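Long-range contacts in cellulose-binding protein (Saccharophagus degradans, PDB 2YHG), which is probably a carbohydrate-binding hydrolase, of which this C-terminal piece holds a nucleoside hydrolase-like domain and a beta domain: residues 132-137 against 155-160; 204-209 against 294-299; 356-361 against 398-403. One frame throughout, in Å; residues are numbered along the deposited sequence.

Contact 1: 132-137 against 155-160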
loop_
_atom_site.group_PDB
_atom_site.type_symbol
_atom_site.label_atom_id
_atom_site.label_comp_id
_atom_site.label_asym_id
_atom_site.label_seq_id
_atom_site.Cartn_x
_atom_site.Cartn_y
_atom_site.Cartn_z
ATOM N N ASN A 132 12.917 -17.578 0.319
ATOM C CA ASN A 132 12.825 -18.242 -0.977
ATOM C C ASN A 132 11.559 -17.825 -1.717
ATOM O O ASN A 132 11.599 -17.731 -2.957
ATOM C CB ASN A 132 12.852 -19.766 -0.807
ATOM C CG ASN A 132 14.216 -20.303 -0.475
ATOM O OD1 ASN A 132 15.236 -19.636 -0.684
ATOM N ND2 ASN A 132 14.251 -21.523 0.047
ATOM N N LEU A 133 10.456 -17.597 -1.025
ATOM C CA LEU A 133 9.222 -17.147 -1.655
ATOM C C LEU A 133 9.436 -15.798 -2.334
ATOM O O LEU A 133 8.984 -15.571 -3.465
ATOM C CB LEU A 133 8.103 -17.099 -0.593
ATOM C CG LEU A 133 6.707 -16.626 -1.039
ATOM C CD1 LEU A 133 5.696 -16.995 0.009
ATOM C CD2 LEU A 133 6.632 -15.090 -1.230
ATOM N N ILE A 134 10.141 -14.877 -1.677
ATOM C CA ILE A 134 10.443 -13.610 -2.255
ATOM C C ILE A 134 11.268 -13.778 -3.522
ATOM O O ILE A 134 11.012 -13.127 -4.538
ATOM C CB ILE A 134 11.106 -12.664 -1.227
ATOM C CG1 ILE A 134 10.132 -12.317 -0.126
ATOM C CG2 ILE A 134 11.657 -11.426 -1.899
ATOM C CD1 ILE A 134 10.773 -11.684 1.088
ATOM N N ILE A 135 12.327 -14.583 -3.466
ATOM C CA ILE A 135 13.140 -14.821 -4.660
ATOM C C ILE A 135 12.263 -15.303 -5.829
ATOM O O ILE A 135 12.368 -14.802 -6.951
ATOM C CB ILE A 135 14.283 -15.805 -4.395
ATOM C CG1 ILE A 135 15.258 -15.235 -3.348
ATOM C CG2 ILE A 135 15.020 -16.146 -5.686
ATOM C CD1 ILE A 135 16.331 -16.196 -2.927
ATOM N N ALA A 136 11.420 -16.286 -5.546
ATOM C CA ALA A 136 10.603 -16.859 -6.606
ATOM C C ALA A 136 9.654 -15.838 -7.196
ATOM O O ALA A 136 9.415 -15.800 -8.411
ATOM C CB ALA A 136 9.843 -18.064 -6.101
ATOM N N ALA A 137 9.111 -14.963 -6.357
ATOM C CA ALA A 137 8.187 -13.933 -6.847
ATOM C C ALA A 137 8.902 -12.928 -7.719
ATOM O O ALA A 137 8.414 -12.557 -8.797
ATOM C CB ALA A 137 7.525 -13.232 -5.668
ATOM N N ASN A 155 14.628 -8.370 7.478
ATOM C CA ASN A 155 15.645 -9.348 7.215
ATOM C C ASN A 155 15.244 -10.521 6.337
ATOM O O ASN A 155 16.141 -11.188 5.806
ATOM C CB ASN A 155 16.382 -9.802 8.464
ATOM C CG ASN A 155 15.597 -10.744 9.359
ATOM O OD1 ASN A 155 14.386 -10.932 9.229
ATOM N ND2 ASN A 155 16.305 -11.374 10.274
ATOM N N THR A 156 13.965 -10.822 6.160
ATOM C CA THR A 156 13.589 -11.881 5.215
ATOM C C THR A 156 13.828 -11.426 3.791
ATOM O O THR A 156 14.233 -12.206 2.917
ATOM C CB THR A 156 12.145 -12.343 5.430
ATOM O OG1 THR A 156 11.927 -12.703 6.807
ATOM C CG2 THR A 156 11.828 -13.538 4.581
ATOM N N ILE A 157 13.606 -10.145 3.528
ATOM C CA ILE A 157 13.933 -9.533 2.246
ATOM C C ILE A 157 15.465 -9.529 2.085
ATOM O O ILE A 157 15.989 -9.858 1.000
ATOM C CB ILE A 157 13.366 -8.119 2.129
ATOM C CG1 ILE A 157 11.870 -8.070 2.437
ATOM C CG2 ILE A 157 13.640 -7.582 0.718
ATOM C CD1 ILE A 157 11.292 -6.670 2.594
ATOM N N ALA A 158 16.184 -9.148 3.138
ATOM C CA ALA A 158 17.653 -9.124 3.067
ATOM C C ALA A 158 18.205 -10.538 2.797
ATOM O O ALA A 158 19.152 -10.653 2.023
ATOM C CB ALA A 158 18.243 -8.534 4.319
ATOM N N GLN A 159 17.631 -11.570 3.393
ATOM C CA GLN A 159 18.138 -12.923 3.135
ATOM C C GLN A 159 17.931 -13.279 1.647
ATOM O O GLN A 159 18.808 -13.882 1.020
ATOM C CB GLN A 159 17.452 -13.952 4.016
ATOM C CG GLN A 159 17.868 -15.383 3.727
ATOM C CD GLN A 159 19.321 -15.661 4.065
ATOM O OE1 GLN A 159 19.947 -14.919 4.804
ATOM N NE2 GLN A 159 19.893 -16.752 3.505
ATOM N N ALA A 160 16.783 -12.918 1.088
ATOM C CA ALA A 160 16.505 -13.170 -0.336
ATOM C C ALA A 160 17.567 -12.484 -1.199
ATOM O O ALA A 160 18.160 -13.094 -2.094
ATOM C CB ALA A 160 15.126 -12.655 -0.680
#
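I134 and I135 of helix 129-139 meet A160 of helix 155-167. The methyl of A160 sits between the two isoleucines. Its CB is 3.7 Å from I135 CG1 and 3.9 Å from I134 CG2. I134 touches with two branches. CG2 goes to A160, while the tip CD1 reaches one turn back along the partner helix. There CD1 lies 4.0 Å from I157 CG1 and 4.1 Å from T156 CG2. I134 CG1 stands beside the backbone N (chi1 -66°), and its extended chain carries CD1 to that turn. I135 comes alongside A160 instead. Its CD1 rests 3.7 Å from A160 O, against the backbone of the helix. No hydrogen bond crosses between the segments. The short segments approach to 8.6 Å between axes and cross at -60°. I135 and A160 form the nearest CA pair, and the small A160 lets the backbones close to 5.7 Å there.

Around this shell, I134 also packs on I32 and I63 of the central parallel sheet. I157 leans on L195 of helix 190-198. The hydroxyl of T156 is turned to other partners, Q114 N and T65 OG1, and leaves its methyl for I134. N132 OD1 bonds K163 NZ, a polar tie between the same two helices. The contact thus joins two helices of the nucleoside hydrolase-like domain through buried aliphatic groups. Between the segments themselves, close packing and burial do the work.

Contact 2: 204-209 against 294-299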
loop_
_atom_site.group_PDB
_atom_site.type_symbol
_atom_site.label_atom_id
_atom_site.label_comp_id
_atom_site.label_asym_id
_atom_site.label_seq_id
_atom_site.Cartn_x
_atom_site.Cartn_y
_atom_site.Cartn_z
ATOM N N TYR A 204 13.298 2.083 -2.029
ATOM C CA TYR A 204 13.226 1.747 -0.599
ATOM C C TYR A 204 12.602 2.930 0.139
ATOM O O TYR A 204 13.155 4.025 0.125
ATOM C CB TYR A 204 14.628 1.443 -0.047
ATOM C CG TYR A 204 14.638 0.892 1.336
ATOM C CD1 TYR A 204 14.260 1.661 2.425
ATOM C CD2 TYR A 204 15.030 -0.406 1.574
ATOM C CE1 TYR A 204 14.232 1.123 3.699
ATOM C CE2 TYR A 204 14.995 -0.948 2.839
ATOM C CZ TYR A 204 14.600 -0.190 3.904
ATOM O OH TYR A 204 14.598 -0.759 5.154
ATOM N N ILE A 205 11.455 2.680 0.746
ATOM C CA ILE A 205 10.761 3.630 1.601
ATOM C C ILE A 205 10.894 3.204 3.046
ATOM O O ILE A 205 10.627 2.044 3.371
ATOM C CB ILE A 205 9.236 3.646 1.247
ATOM C CG1 ILE A 205 9.002 4.182 -0.160
ATOM C CG2 ILE A 205 8.452 4.417 2.305
ATOM C CD1 ILE A 205 7.618 3.916 -0.681
ATOM N N ARG A 206 11.326 4.109 3.929
ATOM C CA ARG A 206 11.204 3.937 5.378
ATOM C C ARG A 206 10.193 4.966 5.856
ATOM O O ARG A 206 10.526 6.144 6.013
ATOM C CB ARG A 206 12.538 4.032 6.122
ATOM C CG ARG A 206 12.430 3.868 7.613
ATOM C CD ARG A 206 13.762 3.731 8.341
ATOM N NE ARG A 206 14.323 2.405 8.151
ATOM C CZ ARG A 206 15.482 1.997 8.659
ATOM N NH1 ARG A 206 16.321 2.856 9.214
ATOM N NH2 ARG A 206 15.814 0.708 8.610
ATOM N N ALA A 207 8.954 4.535 6.008
ATOM C CA ALA A 207 7.862 5.422 6.375
ATOM C C ALA A 207 7.835 5.623 7.872
ATOM O O ALA A 207 7.899 4.647 8.635
ATOM C CB ALA A 207 6.540 4.842 5.914
ATOM N N ARG A 208 7.705 6.858 8.306
ATOM C CA ARG A 208 7.694 7.150 9.727
ATOM C C ARG A 208 6.469 7.884 10.208
ATOM O O ARG A 208 6.167 7.871 11.412
ATOM C CB ARG A 208 8.928 7.931 10.105
ATOM C CG ARG A 208 10.227 7.222 9.769
ATOM C CD ARG A 208 11.432 8.096 10.170
ATOM N NE ARG A 208 11.508 9.262 9.308
ATOM C CZ ARG A 208 12.139 10.386 9.655
ATOM N NH1 ARG A 208 12.802 10.471 10.812
ATOM N NH2 ARG A 208 12.039 11.446 8.868
ATOM N N SER A 209 5.739 8.534 9.315
ATOM C CA SER A 209 4.612 9.360 9.734
ATOM C C SER A 209 3.310 8.580 9.593
ATOM O O SER A 209 2.428 8.917 8.771
ATOM C CB SER A 209 4.560 10.671 8.946
ATOM O OG SER A 209 5.652 11.525 9.243
ATOM N N TYR A 294 23.656 6.441 4.069
ATOM C CA TYR A 294 22.660 5.724 3.300
ATOM C C TYR A 294 21.451 6.605 3.109
ATOM O O TYR A 294 21.186 7.487 3.921
ATOM C CB TYR A 294 22.264 4.382 3.953
ATOM C CG TYR A 294 21.597 4.529 5.284
ATOM C CD1 TYR A 294 22.338 4.581 6.456
ATOM C CD2 TYR A 294 20.222 4.682 5.380
ATOM C CE1 TYR A 294 21.735 4.766 7.672
ATOM C CE2 TYR A 294 19.601 4.920 6.615
ATOM C CZ TYR A 294 20.381 4.992 7.742
ATOM O OH TYR A 294 19.834 5.281 8.979
ATOM N N TYR A 295 20.691 6.317 2.059
ATOM C CA TYR A 295 19.515 7.098 1.719
ATOM C C TYR A 295 18.287 6.206 1.674
ATOM O O TYR A 295 18.375 5.041 1.256
ATOM C CB TYR A 295 19.698 7.785 0.359
ATOM C CG TYR A 295 20.674 8.926 0.425
ATOM C CD1 TYR A 295 22.030 8.722 0.312
ATOM C CD2 TYR A 295 20.224 10.219 0.667
ATOM C CE1 TYR A 295 22.934 9.777 0.449
ATOM C CE2 TYR A 295 21.099 11.272 0.794
ATOM C CZ TYR A 295 22.455 11.045 0.702
ATOM O OH TYR A 295 23.324 12.114 0.832
ATOM N N MET A 296 17.143 6.762 2.047
ATOM C CA MET A 296 15.856 6.103 1.999
ATOM C C MET A 296 14.820 7.140 1.670
ATOM O O MET A 296 14.883 8.262 2.166
ATOM C CB MET A 296 15.483 5.455 3.365
ATOM C CG MET A 296 16.431 4.342 3.768
ATOM S SD MET A 296 16.109 3.839 5.470
ATOM C CE MET A 296 17.168 2.393 5.551
ATOM N N TYR A 297 13.812 6.785 0.867
ATOM C CA TYR A 297 12.651 7.631 0.723
ATOM C C TYR A 297 11.917 7.681 2.045
ATOM O O TYR A 297 11.751 6.663 2.713
ATOM C CB TYR A 297 11.730 7.115 -0.364
ATOM C CG TYR A 297 12.249 7.349 -1.754
ATOM C CD1 TYR A 297 12.252 8.599 -2.333
ATOM C CD2 TYR A 297 12.771 6.307 -2.504
ATOM C CE1 TYR A 297 12.719 8.797 -3.635
ATOM C CE2 TYR A 297 13.269 6.504 -3.788
ATOM C CZ TYR A 297 13.239 7.739 -4.344
ATOM O OH TYR A 297 13.740 7.943 -5.617
ATOM N N THR A 298 11.429 8.865 2.426
ATOM C CA THR A 298 10.654 9.003 3.616
ATOM C C THR A 298 9.796 10.263 3.441
ATOM O O THR A 298 9.990 11.032 2.511
ATOM C CB THR A 298 11.544 9.033 4.877
ATOM O OG1 THR A 298 10.746 8.843 6.058
ATOM C CG2 THR A 298 12.343 10.331 4.966
ATOM N N GLU A 299 8.834 10.463 4.310
ATOM C CA GLU A 299 7.956 11.617 4.199
ATOM C C GLU A 299 8.709 12.898 4.464
ATOM O O GLU A 299 9.690 12.943 5.225
ATOM C CB GLU A 299 6.793 11.501 5.214
ATOM C CG GLU A 299 5.973 10.228 5.112
ATOM C CD GLU A 299 6.439 9.116 6.052
ATOM O OE1 GLU A 299 7.636 9.053 6.435
ATOM O OE2 GLU A 299 5.591 8.281 6.442
HETATM O O HOH W 1 10.043 11.222 7.264
HETATM O O HOH W 2 8.392 11.542 8.732
#
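Strands 203-207 and 295-298 bridge once, at I205 and Y297, where the N-to-C directions of the short segments diverge by 60° and two backbone bonds flank the bridge. Y297 N gives to Y204 O and R206 N to Y297 O, both at 2.9 Å.

M296 fills the angle between Y204 and R206. Its extended chain runs alongside the tyrosine, pointing the same way. Its SD is 4.7 Å from the Y204 ring centroid, an oblique Met-aromatic contact. The methyl CE sits over the centre of one face of the R206 guanidinium, 3.6 Å above the plane. Salt bridges to D184 and D288 and a bond to T193 hold that guanidinium. D184 also takes the Y204 hydroxyl.

Beyond the bridge, side chains take over from the backbone. T298 OG1 lies anti to its backbone N (chi1 -166°) and gives a 2.7 Å bond to R206 O. It accepts a weak bond from R208 NE, at the guanidinium edge. A water accepts from R208 NH2 and donates to T298 OG1 and E299 O.

E299 bends at chi2 and brings its carboxylate to two successive backbone N-H groups. R208 N meets the syn lone pair of OE1 at 2.9 Å, nearly straight at 174°. S209 N reaches OE2 from above the carboxylate plane. R208 N also makes a weak bond to OE2.

The two N-H groups, with R208 nearby, probably favour an ionised E299. The carboxylate links the loop that follows edge strand 203-207 to the chain just past strand 295-298.

Contact 3: 356-361 against 398-403; sequences TVSLDA and SANVQI
L359 and V401 cross obliquely on the inner face of the strand pair, with L359 CD1 3.7 Å from V401 CG2. V357 and I403 also cross obliquely, V357 CG2 lying 3.9 Å from I403 CG1. V357 CG2 stands beside the backbone N, with CG1 anti to it (chi1 178°), which leaves CG2 to meet I403. W376, I414 and V432 of the neighbouring sheet cover L359, and I414 also touches V401.

The other face carries T356, S358, D360, S398, N400 and Q402. T356 and N400 cross there at about a right angle, and N400 turns OD1 across to S358. A water joins S358 OG to S398 OG and donates to A399 O. T356, S358 and N400 are each modelled in two conformers, so this arrangement holds for the one described. D360 directs OD1 to S362.

Four backbone bonds support these faces, in the antiparallel hydrogen-bonded pairs V357-V401 and L359-A399. V401 N to V357 O is almost straight, at 178°. V357 N approaches V401 O in the carbonyl plane.

The alternation is that of an amphipathic sheet in a beta-sandwich-like C-terminal domain: L359, V401 and I403 pack on the facing sheet, and polar groups with water line the outer face.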
loop_
_atom_site.group_PDB
_atom_site.type_symbol
_atom_site.label_atom_id
_atom_site.label_comp_id
_atom_site.label_asym_id
_atom_site.label_seq_id
_atom_site.Cartn_x
_atom_site.Cartn_y
_atom_site.Cartn_z
ATOM N N THR A 356 -6.274 24.744 -22.778
ATOM C CA THR A 356 -7.278 24.248 -21.833
ATOM C C THR A 356 -7.593 22.803 -22.149
ATOM O O THR A 356 -7.686 22.416 -23.322
ATOM C CB THR A 356 -8.540 25.098 -21.908
ATOM O OG1 THR A 356 -8.179 26.464 -21.662
ATOM C CG2 THR A 356 -9.555 24.681 -20.927
ATOM N N VAL A 357 -7.697 22.000 -21.110
ATOM C CA VAL A 357 -7.939 20.565 -21.217
ATOM C C VAL A 357 -9.254 20.194 -20.543
ATOM O O VAL A 357 -9.395 20.310 -19.321
ATOM C CB VAL A 357 -6.787 19.731 -20.593
ATOM C CG1 VAL A 357 -7.094 18.248 -20.671
ATOM C CG2 VAL A 357 -5.461 20.080 -21.285
ATOM N N SER A 358 -10.202 19.713 -21.323
ATOM C CA SER A 358 -11.454 19.197 -20.809
ATOM C C SER A 358 -11.244 17.821 -20.165
ATOM O O SER A 358 -10.644 16.938 -20.786
ATOM C CB SER A 358 -12.451 19.098 -21.969
ATOM O OG SER A 358 -13.551 18.282 -21.650
ATOM N N LEU A 359 -11.725 17.641 -18.943
ATOM C CA LEU A 359 -11.691 16.337 -18.274
ATOM C C LEU A 359 -13.112 16.029 -17.832
ATOM O O LEU A 359 -13.672 16.723 -17.004
ATOM C CB LEU A 359 -10.739 16.346 -17.077
ATOM C CG LEU A 359 -9.261 16.623 -17.371
ATOM C CD1 LEU A 359 -8.474 16.748 -16.057
ATOM C CD2 LEU A 359 -8.643 15.601 -18.293
ATOM N N ASP A 360 -13.691 15.016 -18.451
ATOM C CA ASP A 360 -15.104 14.733 -18.307
ATOM C C ASP A 360 -15.289 13.357 -17.685
ATOM O O ASP A 360 -14.923 12.365 -18.295
ATOM C CB ASP A 360 -15.760 14.785 -19.700
ATOM C CG ASP A 360 -17.240 14.673 -19.664
ATOM O OD1 ASP A 360 -17.826 14.442 -18.586
ATOM O OD2 ASP A 360 -17.821 14.812 -20.763
ATOM N N ALA A 361 -15.820 13.341 -16.465
ATOM C CA ALA A 361 -16.046 12.110 -15.735
ATOM C C ALA A 361 -17.458 11.564 -15.915
ATOM O O ALA A 361 -17.838 10.610 -15.208
ATOM C CB ALA A 361 -15.744 12.320 -14.247
ATOM N N SER A 398 -17.974 17.407 -15.541
ATOM C CA SER A 398 -17.257 17.881 -16.691
ATOM C C SER A 398 -16.501 19.161 -16.337
ATOM O O SER A 398 -17.104 20.213 -16.161
ATOM C CB SER A 398 -18.282 18.118 -17.803
ATOM O OG SER A 398 -17.695 18.721 -18.900
ATOM N N ALA A 399 -15.199 19.035 -16.148
ATOM C CA ALA A 399 -14.315 20.119 -15.694
ATOM C C ALA A 399 -13.358 20.556 -16.817
ATOM O O ALA A 399 -13.153 19.843 -17.808
ATOM C CB ALA A 399 -13.533 19.706 -14.428
ATOM N N ASN A 400 -12.720 21.710 -16.629
ATOM C CA ASN A 400 -11.760 22.219 -17.620
ATOM C C ASN A 400 -10.570 22.782 -16.904
ATOM O O ASN A 400 -10.697 23.648 -16.047
ATOM C CB ASN A 400 -12.335 23.286 -18.578
ATOM C CG ASN A 400 -13.242 22.706 -19.584
ATOM O OD1 ASN A 400 -12.822 22.211 -20.626
ATOM N ND2 ASN A 400 -14.527 22.667 -19.247
ATOM N N VAL A 401 -9.399 22.270 -17.254
ATOM C CA VAL A 401 -8.142 22.649 -16.636
ATOM C C VAL A 401 -7.421 23.645 -17.514
ATOM O O VAL A 401 -7.161 23.383 -18.685
ATOM C CB VAL A 401 -7.258 21.400 -16.424
ATOM C CG1 VAL A 401 -5.967 21.812 -15.735
ATOM C CG2 VAL A 401 -7.983 20.342 -15.648
ATOM N N GLN A 402 -7.061 24.790 -16.944
ATOM C CA GLN A 402 -6.267 25.774 -17.650
ATOM C C GLN A 402 -4.796 25.476 -17.435
ATOM O O GLN A 402 -4.300 25.617 -16.315
ATOM C CB GLN A 402 -6.633 27.165 -17.143
ATOM C CG GLN A 402 -7.979 27.599 -17.606
ATOM C CD GLN A 402 -8.240 29.050 -17.307
ATOM O OE1 GLN A 402 -8.603 29.383 -16.192
ATOM N NE2 GLN A 402 -7.890 29.932 -18.239
ATOM N N ILE A 403 -4.098 25.076 -18.480
ATOM C CA ILE A 403 -2.670 24.783 -18.389
ATOM C C ILE A 403 -1.922 26.096 -18.530
ATOM O O ILE A 403 -1.998 26.759 -19.560
ATOM C CB ILE A 403 -2.230 23.837 -19.505
ATOM C CG1 ILE A 403 -3.073 22.578 -19.560
ATOM C CG2 ILE A 403 -0.735 23.544 -19.378
ATOM C CD1 ILE A 403 -3.030 21.733 -18.309
HETATM O O HOH W 3 -15.095 18.941 -19.587
#

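Contacts 1 and 2 are buried, with centres 20 Å apart, and both adjoin the central parallel sheet. Contact 1 lies among its covering helices, while contact 2 uses its edge strand 203-207. Helix 190-198 is shared ground: I157 of contact 1 and M296 of contact 2 both pack on it. Contact 3 belongs to the C-terminal beta domain, on the opposite side of the chain's centre from contact 1, and is only partly buried. The chemistry follows place. Contact 1 is aliphatic, with no hydrogen bond between its segments. Contact 2 adds side-chain, carboxylate and water bonds to a single bridge. Contact 3 relies on regular antiparallel pairing, apolar on one face and polar on the other.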